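Local coordinates for p800 reaction center core protein (Heliobacterium modesticaldum, PDB 5V8K) that forms the core of the symmetric, homodimeric heliobacterial photosynthetic reaction center, carrying bacteriochlorophyll g pigments and binding a [4Fe-4S] cluster, at residues R3-E8 against E197-A202; H281-M286 against I435-Q440. All coordinates share one frame; numbering follows the deposited sequence.

Contact 1. Residues R3-E8 against E197-A202. With GBF (Bacteriochlorophyll g), chain B.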
loop_
_atom_site.group_PDB
_atom_site.type_symbol
_atom_site.label_atom_id
_atom_site.label_comp_id
_atom_site.label_asym_id
_atom_site.label_seq_id
_atom_site.Cartn_x
_atom_site.Cartn_y
_atom_site.Cartn_z
ATOM N N ARG A 3 14.647 10.283 34.350
ATOM C CA ARG A 3 13.360 10.920 34.108
ATOM C C ARG A 3 13.535 12.244 33.396
ATOM O O ARG A 3 12.627 12.688 32.689
ATOM C CB ARG A 3 12.588 11.117 35.415
ATOM C CG ARG A 3 11.971 9.818 35.961
ATOM C CD ARG A 3 11.143 10.031 37.221
ATOM N NE ARG A 3 10.282 11.210 37.114
ATOM C CZ ARG A 3 9.135 11.380 37.771
ATOM N NH1 ARG A 3 8.444 12.504 37.599
ATOM N NH2 ARG A 3 8.666 10.433 38.582
ATOM N N ALA A 4 14.689 12.889 33.565
ATOM C CA ALA A 4 14.978 14.125 32.869
ATOM C C ALA A 4 15.563 13.891 31.482
ATOM O O ALA A 4 15.743 14.849 30.732
ATOM C CB ALA A 4 15.939 14.973 33.702
ATOM N N GLN A 5 15.851 12.650 31.114
ATOM C CA GLN A 5 16.643 12.384 29.926
ATOM C C GLN A 5 15.881 11.574 28.900
ATOM O O GLN A 5 16.493 11.020 27.992
ATOM C CB GLN A 5 17.940 11.674 30.306
ATOM C CG GLN A 5 18.706 12.374 31.434
ATOM C CD GLN A 5 19.808 11.514 31.992
ATOM O OE1 GLN A 5 19.621 10.324 32.239
ATOM N NE2 GLN A 5 20.959 12.097 32.188
ATOM N N VAL A 6 14.562 11.481 29.037
ATOM C CA VAL A 6 13.718 10.771 28.093
ATOM C C VAL A 6 12.665 11.731 27.564
ATOM O O VAL A 6 12.394 12.782 28.138
ATOM C CB VAL A 6 13.038 9.540 28.723
ATOM C CG1 VAL A 6 14.057 8.572 29.230
ATOM C CG2 VAL A 6 12.103 9.960 29.839
ATOM N N PHE A 7 12.033 11.327 26.473
ATOM C CA PHE A 7 10.933 12.109 25.937
ATOM C C PHE A 7 9.777 12.177 26.929
ATOM O O PHE A 7 9.566 11.274 27.747
ATOM C CB PHE A 7 10.457 11.513 24.609
ATOM C CG PHE A 7 11.461 11.609 23.498
ATOM C CD1 PHE A 7 12.347 12.673 23.422
ATOM C CD2 PHE A 7 11.472 10.668 22.486
ATOM C CE1 PHE A 7 13.261 12.772 22.393
ATOM C CE2 PHE A 7 12.375 10.756 21.445
ATOM C CZ PHE A 7 13.271 11.808 21.391
ATOM N N GLU A 8 8.993 13.243 26.791
ATOM C CA GLU A 8 7.995 13.621 27.783
ATOM C C GLU A 8 7.107 12.452 28.160
ATOM O O GLU A 8 6.904 12.166 29.342
ATOM C CB GLU A 8 7.162 14.787 27.240
ATOM N N GLU A 197 31.206 5.912 31.468
ATOM C CA GLU A 197 30.718 5.875 32.847
ATOM C C GLU A 197 29.770 7.033 33.144
ATOM O O GLU A 197 28.982 6.944 34.098
ATOM C CB GLU A 197 31.883 5.898 33.855
ATOM C CG GLU A 197 32.939 4.797 33.649
ATOM C CD GLU A 197 32.711 3.535 34.496
ATOM O OE1 GLU A 197 33.689 2.786 34.704
ATOM O OE2 GLU A 197 31.572 3.284 34.943
ATOM N N LYS A 198 29.814 8.101 32.333
ATOM C CA LYS A 198 28.984 9.279 32.577
ATOM C C LYS A 198 27.513 9.015 32.285
ATOM O O LYS A 198 26.642 9.513 33.010
ATOM C CB LYS A 198 29.449 10.466 31.721
ATOM C CG LYS A 198 30.716 11.185 32.183
ATOM C CD LYS A 198 31.200 12.193 31.113
ATOM C CE LYS A 198 32.413 13.009 31.581
ATOM N NZ LYS A 198 33.360 13.349 30.473
ATOM N N ASP A 199 27.204 8.269 31.223
ATOM C CA ASP A 199 25.857 8.286 30.665
ATOM C C ASP A 199 25.402 6.879 30.301
ATOM O O ASP A 199 25.993 6.231 29.427
ATOM C CB ASP A 199 25.792 9.215 29.440
ATOM C CG ASP A 199 24.399 9.805 29.224
ATOM O OD1 ASP A 199 23.456 9.022 28.952
ATOM O OD2 ASP A 199 24.250 11.050 29.328
ATOM N N TRP A 200 24.328 6.432 30.963
ATOM C CA TRP A 200 23.719 5.135 30.680
ATOM C C TRP A 200 23.236 5.038 29.232
ATOM O O TRP A 200 23.226 3.950 28.652
ATOM C CB TRP A 200 22.553 4.884 31.650
ATOM C CG TRP A 200 21.488 5.920 31.569
ATOM C CD1 TRP A 200 21.357 7.022 32.359
ATOM C CD2 TRP A 200 20.406 5.973 30.634
ATOM N NE1 TRP A 200 20.265 7.758 31.975
ATOM C CE2 TRP A 200 19.671 7.144 30.909
ATOM C CE3 TRP A 200 19.994 5.152 29.582
ATOM C CZ2 TRP A 200 18.544 7.506 30.184
ATOM C CZ3 TRP A 200 18.867 5.521 28.842
ATOM C CH2 TRP A 200 18.163 6.688 29.141
ATOM N N GLU A 201 22.811 6.142 28.631
ATOM C CA GLU A 201 22.320 6.020 27.267
ATOM C C GLU A 201 23.463 5.762 26.288
ATOM O O GLU A 201 23.259 5.106 25.267
ATOM C CB GLU A 201 21.504 7.251 26.864
ATOM C CG GLU A 201 20.645 7.005 25.620
ATOM C CD GLU A 201 19.603 8.071 25.322
ATOM O OE1 GLU A 201 19.771 9.235 25.764
ATOM O OE2 GLU A 201 18.613 7.742 24.610
ATOM N N ALA A 202 24.681 6.210 26.590
ATOM C CA ALA A 202 25.783 5.908 25.683
ATOM C C ALA A 202 26.105 4.423 25.715
ATOM O O ALA A 202 26.258 3.793 24.660
ATOM C CB ALA A 202 27.021 6.737 26.015
HETATM MG MG GBF B . 14.632 2.299 23.618
HETATM C CHA GBF B . 12.734 5.191 24.346
HETATM C CHB GBF B . 15.117 1.908 26.873
HETATM C CHC GBF B . 15.725 -0.889 22.801
HETATM C CHD GBF B . 13.482 2.702 20.259
HETATM N NA GBF B . 14.156 3.373 25.229
HETATM C C1A GBF B . 13.355 4.416 25.465
HETATM C C2A GBF B . 13.325 4.999 26.853
HETATM C C3A GBF B . 14.361 4.107 27.538
HETATM C C4A GBF B . 14.537 3.058 26.479
HETATM C CMA GBF B . 15.680 4.820 27.814
HETATM C CAA GBF B . 11.991 4.989 27.593
HETATM C CBA GBF B . 11.357 3.607 27.610
HETATM C CGA GBF B . 10.253 3.525 28.642
HETATM O O1A GBF B . 10.189 4.338 29.551
HETATM O O2A GBF B . 9.735 2.198 28.875
HETATM N NB GBF B . 15.287 0.713 24.725
HETATM C C1B GBF B . 15.530 0.748 26.055
HETATM C C2B GBF B . 16.185 -0.421 26.447
HETATM C C3B GBF B . 16.333 -1.205 25.292
HETATM C C4B GBF B . 15.772 -0.443 24.238
HETATM C CMB GBF B . 16.578 -0.741 27.875
HETATM C CAB GBF B . 16.972 -2.547 25.151
HETATM C CBB GBF B . 17.733 -3.221 26.017
HETATM N NC GBF B . 14.679 1.212 21.877
HETATM C C1C GBF B . 15.069 -0.061 21.742
HETATM C C2C GBF B . 14.882 -0.872 20.510
HETATM C C3C GBF B . 14.198 0.272 19.898
HETATM C C4C GBF B . 14.134 1.435 20.658
HETATM C CMC GBF B . 16.265 -1.145 19.943
HETATM C CAC GBF B . 13.622 0.247 18.535
HETATM C CBC GBF B . 13.666 -0.942 17.616
HETATM N ND GBF B . 13.422 3.485 22.524
HETATM C C1D GBF B . 13.092 3.699 21.265
HETATM C C2D GBF B . 12.259 4.971 20.755
HETATM C C3D GBF B . 12.239 5.424 22.065
HETATM C C4D GBF B . 12.865 4.619 23.069
HETATM C CMD GBF B . 11.800 5.464 19.414
HETATM C CAD GBF B . 11.503 6.479 22.795
HETATM O OBD GBF B . 11.027 7.594 22.449
HETATM C CBD GBF B . 11.844 6.371 24.250
HETATM C CGD GBF B . 12.637 7.544 24.659
HETATM O O1D GBF B . 12.193 8.485 25.286
HETATM O O2D GBF B . 14.020 7.525 24.319
HETATM C CED GBF B . 14.671 8.775 24.289
HETATM C C1 GBF B . 8.395 1.996 29.317
HETATM C C2 GBF B . 8.139 0.514 29.406
HETATM C C3 GBF B . 8.236 -0.165 30.565
HETATM C C4 GBF B . 8.598 0.555 31.851
HETATM C C5 GBF B . 7.961 -1.659 30.518
HETATM C C6 GBF B . 7.372 -2.161 31.828
HETATM C C7 GBF B . 6.761 -3.530 31.627
HETATM C C8 GBF B . 5.529 -3.865 32.071
HETATM C C9 GBF B . 4.674 -2.885 32.827
HETATM C C10 GBF B . 4.966 -5.255 31.866
HETATM C C11 GBF B . 5.101 -5.734 30.427
HETATM C C12 GBF B . 5.299 -7.235 30.405
HETATM C C13 GBF B . 5.323 -7.873 29.230
HETATM C C14 GBF B . 5.149 -7.068 27.978
HETATM C C15 GBF B . 5.517 -9.370 29.153
#
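Gln5 and Trp200 hold this contact together through one hydrogen bond: the indole NE1 of Trp200 donates to OE1 of Gln5 at 2.7 Å, with an N-H...O angle of 148°. The bond is bent at both ends. OE1 meets the edge of the indole 17° out of the ring plane, and NE1 in turn is tilted from the amide's carbonyl plane. Gln5 gets there because its CG stands beside the backbone N (chi1 -50°) and the chain then runs extended, passing the indole in the opposite direction.

The tight side faces the bacteriochlorophyll g. Here CH2 of Trp200 comes within 3.4 Å of the pigment methyl CMA, which approaches the ring obliquely, while CB of Glu201 lies over one indole face. On the N-terminal segment the backbone N of Phe7 gives a hydrogen bond to the ester carbonyl O1D, 3.1 Å away, and the methyl CED sits over the centre of the Phe7 ring, 4.1 Å above its plane. Phe7 thus holds the ester at both ends.

The amide end of Gln5 is looser and only partly buried: its NE2 lies a long 4.5 Å from Asp199 OD2, and Arg288 touches its side chain. Asp199 has firmer work, forming a salt bridge with Arg288 through OD1, which also accepts from Glu201 N, 3.0 Å away. That makes it the N-cap of helix 200-224, whose first turn joins the N-terminal loop in walling a bacteriochlorophyll g pocket at the end of a predicted transmembrane helix.

Contact 2. Residues H281-M286 against I435-Q440. With GBF (Bacteriochlorophyll g), chain B.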
loop_
_atom_site.group_PDB
_atom_site.type_symbol
_atom_site.label_atom_id
_atom_site.label_comp_id
_atom_site.label_asym_id
_atom_site.label_seq_id
_atom_site.Cartn_x
_atom_site.Cartn_y
_atom_site.Cartn_z
ATOM N N HIS A 281 19.347 5.844 20.035
ATOM C CA HIS A 281 19.796 6.173 21.389
ATOM C C HIS A 281 21.124 6.923 21.402
ATOM O O HIS A 281 21.332 7.801 22.241
ATOM C CB HIS A 281 19.910 4.913 22.228
ATOM C CG HIS A 281 18.605 4.478 22.784
ATOM N ND1 HIS A 281 17.888 5.261 23.659
ATOM C CD2 HIS A 281 17.859 3.375 22.556
ATOM C CE1 HIS A 281 16.753 4.658 23.948
ATOM N NE2 HIS A 281 16.715 3.508 23.293
ATOM N N GLY A 282 22.067 6.541 20.549
ATOM C CA GLY A 282 23.327 7.250 20.535
ATOM C C GLY A 282 23.125 8.685 20.090
ATOM O O GLY A 282 23.648 9.618 20.696
ATOM N N ALA A 283 22.322 8.868 19.043
ATOM C CA ALA A 283 21.982 10.197 18.552
ATOM C C ALA A 283 21.254 11.003 19.616
ATOM O O ALA A 283 21.488 12.207 19.767
ATOM C CB ALA A 283 21.112 10.072 17.284
ATOM N N HIS A 284 20.340 10.371 20.341
ATOM C CA HIS A 284 19.632 11.078 21.398
ATOM C C HIS A 284 20.588 11.485 22.512
ATOM O O HIS A 284 20.469 12.579 23.077
ATOM C CB HIS A 284 18.499 10.214 21.958
ATOM C CG HIS A 284 17.719 10.907 23.013
ATOM N ND1 HIS A 284 17.811 10.564 24.342
ATOM C CD2 HIS A 284 16.890 11.973 22.950
ATOM C CE1 HIS A 284 17.052 11.380 25.054
ATOM N NE2 HIS A 284 16.491 12.250 24.237
ATOM N N PHE A 285 21.537 10.619 22.848
ATOM C CA PHE A 285 22.571 10.997 23.808
ATOM C C PHE A 285 23.367 12.200 23.303
ATOM O O PHE A 285 23.588 13.173 24.044
ATOM C CB PHE A 285 23.477 9.788 24.091
ATOM C CG PHE A 285 24.858 10.155 24.612
ATOM C CD1 PHE A 285 25.064 10.508 25.941
ATOM C CD2 PHE A 285 25.952 10.110 23.761
ATOM C CE1 PHE A 285 26.364 10.847 26.393
ATOM C CE2 PHE A 285 27.227 10.428 24.202
ATOM C CZ PHE A 285 27.436 10.804 25.510
ATOM N N MET A 286 23.781 12.172 22.032
ATOM C CA MET A 286 24.528 13.306 21.494
ATOM C C MET A 286 23.705 14.577 21.547
ATOM O O MET A 286 24.223 15.651 21.865
ATOM C CB MET A 286 24.956 13.034 20.054
ATOM C CG MET A 286 25.952 11.930 19.940
ATOM S SD MET A 286 25.842 11.253 18.290
ATOM C CE MET A 286 27.529 10.940 18.001
ATOM N N ILE A 435 11.148 16.644 10.538
ATOM C CA ILE A 435 12.562 16.973 10.622
ATOM C C ILE A 435 13.228 16.591 11.956
ATOM O O ILE A 435 14.471 16.644 12.056
ATOM C CB ILE A 435 12.727 18.479 10.341
ATOM C CG1 ILE A 435 11.934 19.339 11.344
ATOM C CG2 ILE A 435 12.260 18.799 8.933
ATOM C CD1 ILE A 435 12.178 20.849 11.214
ATOM N N SER A 436 12.465 16.153 12.961
ATOM C CA SER A 436 13.068 15.843 14.249
ATOM C C SER A 436 13.799 14.493 14.231
ATOM O O SER A 436 13.663 13.672 13.317
ATOM C CB SER A 436 12.011 15.815 15.350
ATOM O OG SER A 436 11.208 14.664 15.207
ATOM N N LEU A 437 14.578 14.291 15.292
ATOM C CA LEU A 437 15.359 13.076 15.499
ATOM C C LEU A 437 14.474 11.825 15.489
ATOM O O LEU A 437 14.750 10.861 14.749
ATOM C CB LEU A 437 16.152 13.229 16.812
ATOM C CG LEU A 437 17.048 12.154 17.463
ATOM C CD1 LEU A 437 16.247 11.355 18.350
ATOM C CD2 LEU A 437 17.655 11.169 16.517
ATOM N N VAL A 438 13.368 11.835 16.249
ATOM C CA VAL A 438 12.558 10.617 16.330
ATOM C C VAL A 438 11.856 10.350 14.991
ATOM O O VAL A 438 11.639 9.192 14.608
ATOM C CB VAL A 438 11.566 10.673 17.523
ATOM C CG1 VAL A 438 10.340 11.560 17.237
ATOM C CG2 VAL A 438 11.145 9.295 17.877
ATOM N N ASP A 439 11.533 11.398 14.237
ATOM C CA ASP A 439 10.842 11.178 12.973
ATOM C C ASP A 439 11.794 10.591 11.923
ATOM O O ASP A 439 11.368 9.821 11.065
ATOM C CB ASP A 439 10.197 12.484 12.518
ATOM C CG ASP A 439 9.013 12.911 13.416
ATOM O OD1 ASP A 439 8.444 12.046 14.146
ATOM O OD2 ASP A 439 8.642 14.107 13.396
ATOM N N GLN A 440 13.097 10.856 12.046
ATOM C CA GLN A 440 14.081 10.176 11.209
ATOM C C GLN A 440 14.314 8.738 11.675
ATOM O O GLN A 440 14.646 7.868 10.863
ATOM C CB GLN A 440 15.400 10.948 11.191
ATOM C CG GLN A 440 15.322 12.303 10.493
ATOM C CD GLN A 440 14.982 12.160 9.011
ATOM O OE1 GLN A 440 15.635 11.413 8.269
ATOM N NE2 GLN A 440 13.935 12.844 8.584
HETATM MG MG GBF B . 14.632 2.299 23.618
HETATM C CHA GBF B . 12.734 5.191 24.346
HETATM C CHB GBF B . 15.117 1.908 26.873
HETATM C CHC GBF B . 15.725 -0.889 22.801
HETATM C CHD GBF B . 13.482 2.702 20.259
HETATM N NA GBF B . 14.156 3.373 25.229
HETATM C C1A GBF B . 13.355 4.416 25.465
HETATM C C2A GBF B . 13.325 4.999 26.853
HETATM C C3A GBF B . 14.361 4.107 27.538
HETATM C C4A GBF B . 14.537 3.058 26.479
HETATM C CMA GBF B . 15.680 4.820 27.814
HETATM C CAA GBF B . 11.991 4.989 27.593
HETATM C CBA GBF B . 11.357 3.607 27.610
HETATM C CGA GBF B . 10.253 3.525 28.642
HETATM O O1A GBF B . 10.189 4.338 29.551
HETATM O O2A GBF B . 9.735 2.198 28.875
HETATM N NB GBF B . 15.287 0.713 24.725
HETATM C C1B GBF B . 15.530 0.748 26.055
HETATM C C2B GBF B . 16.185 -0.421 26.447
HETATM C C3B GBF B . 16.333 -1.205 25.292
HETATM C C4B GBF B . 15.772 -0.443 24.238
HETATM C CMB GBF B . 16.578 -0.741 27.875
HETATM C CAB GBF B . 16.972 -2.547 25.151
HETATM C CBB GBF B . 17.733 -3.221 26.017
HETATM N NC GBF B . 14.679 1.212 21.877
HETATM C C1C GBF B . 15.069 -0.061 21.742
HETATM C C2C GBF B . 14.882 -0.872 20.510
HETATM C C3C GBF B . 14.198 0.272 19.898
HETATM C C4C GBF B . 14.134 1.435 20.658
HETATM C CMC GBF B . 16.265 -1.145 19.943
HETATM C CAC GBF B . 13.622 0.247 18.535
HETATM C CBC GBF B . 13.666 -0.942 17.616
HETATM N ND GBF B . 13.422 3.485 22.524
HETATM C C1D GBF B . 13.092 3.699 21.265
HETATM C C2D GBF B . 12.259 4.971 20.755
HETATM C C3D GBF B . 12.239 5.424 22.065
HETATM C C4D GBF B . 12.865 4.619 23.069
HETATM C CMD GBF B . 11.800 5.464 19.414
HETATM C CAD GBF B . 11.503 6.479 22.795
HETATM O OBD GBF B . 11.027 7.594 22.449
HETATM C CBD GBF B . 11.844 6.371 24.250
HETATM C CGD GBF B . 12.637 7.544 24.659
HETATM O O1D GBF B . 12.193 8.485 25.286
HETATM O O2D GBF B . 14.020 7.525 24.319
HETATM C CED GBF B . 14.671 8.775 24.289
HETATM C C1 GBF B . 8.395 1.996 29.317
HETATM C C2 GBF B . 8.139 0.514 29.406
HETATM C C3 GBF B . 8.236 -0.165 30.565
HETATM C C4 GBF B . 8.598 0.555 31.851
HETATM C C5 GBF B . 7.961 -1.659 30.518
HETATM C C6 GBF B . 7.372 -2.161 31.828
HETATM C C7 GBF B . 6.761 -3.530 31.627
HETATM C C8 GBF B . 5.529 -3.865 32.071
HETATM C C9 GBF B . 4.674 -2.885 32.827
HETATM C C10 GBF B . 4.966 -5.255 31.866
HETATM C C11 GBF B . 5.101 -5.734 30.427
HETATM C C12 GBF B . 5.299 -7.235 30.405
HETATM C C13 GBF B . 5.323 -7.873 29.230
HETATM C C14 GBF B . 5.149 -7.068 27.978
HETATM C C15 GBF B . 5.517 -9.370 29.153
#
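Segments 281-286 and 435-440, on helix 258-291 and the first turn of helix 437-447, have their nearest CA atoms at His284 and Leu437, 7.6 Å apart. Segment 281-286 is regular helix throughout, whereas 435-440 enters its helix at Ser436, the N-cap, whose OG accepts a weak bond from Asp439 N. No hydrogen bond crosses between the two.

Leu437 fills the interface. CG anti to the backbone N (chi1 176°) carries the branch toward helix 258-291, where CD2 packs against CB of Ala283 at 3.7 Å and CD1 reaches toward CB of His284 at 4.4 Å. Met399 of helix 376-401 also touches this leucine.

The imidazole rings of His281 and His284 turn to the bacteriochlorophyll g. NE2 of His281 binds the central magnesium at 2.4 Å, and the macrocycle nitrogen NA lies near the plane of this imidazole, at its edge. His284 offers a face: methyl CED lies 3.6 Å above its ring plane, offset toward the rim. Probable hydrogen bonds link Glu201 OE2 with His281 ND1 and OE1 with His284 ND1; held at both nitrogens, the His281 ring is fixed in rotation. Replacing His281 by an alanine removes the imidazole and is likely to leave the magnesium without this axial ligand and OE2 of Glu201 without its ND1 partner.

The chemistry is therefore divided: a small apolar seam joins the helices, while the buried Glu201 carboxylate, its charge tempered by a salt bridge to Arg288, orients the ligating imidazole as second shell and may make NE2 a somewhat stronger donor to magnesium.

How the contacts relate
Both contacts lie on the same side of the chain's centre, about 13 Å apart between centres, and share one bacteriochlorophyll g: contact 1 holds its ester and a ring methyl, contact 2 its metal, and the two meet at the ester methyl between Phe7 and His284. Contact 2 is wholly buried and joins its segments by apolar packing alone; contact 1 is partly buried, with a polar bond as its link. Helix 258-291 serves both, carrying segment 281-286 and setting Arg288 against contact 1; Glu201 is the direct tie. Segment 435-440 additionally meets the second subunit, where Tyr542 and Ser545 of that copy hydrogen-bond to Asp439 and Gln440; contact 1 touches no other protein chain.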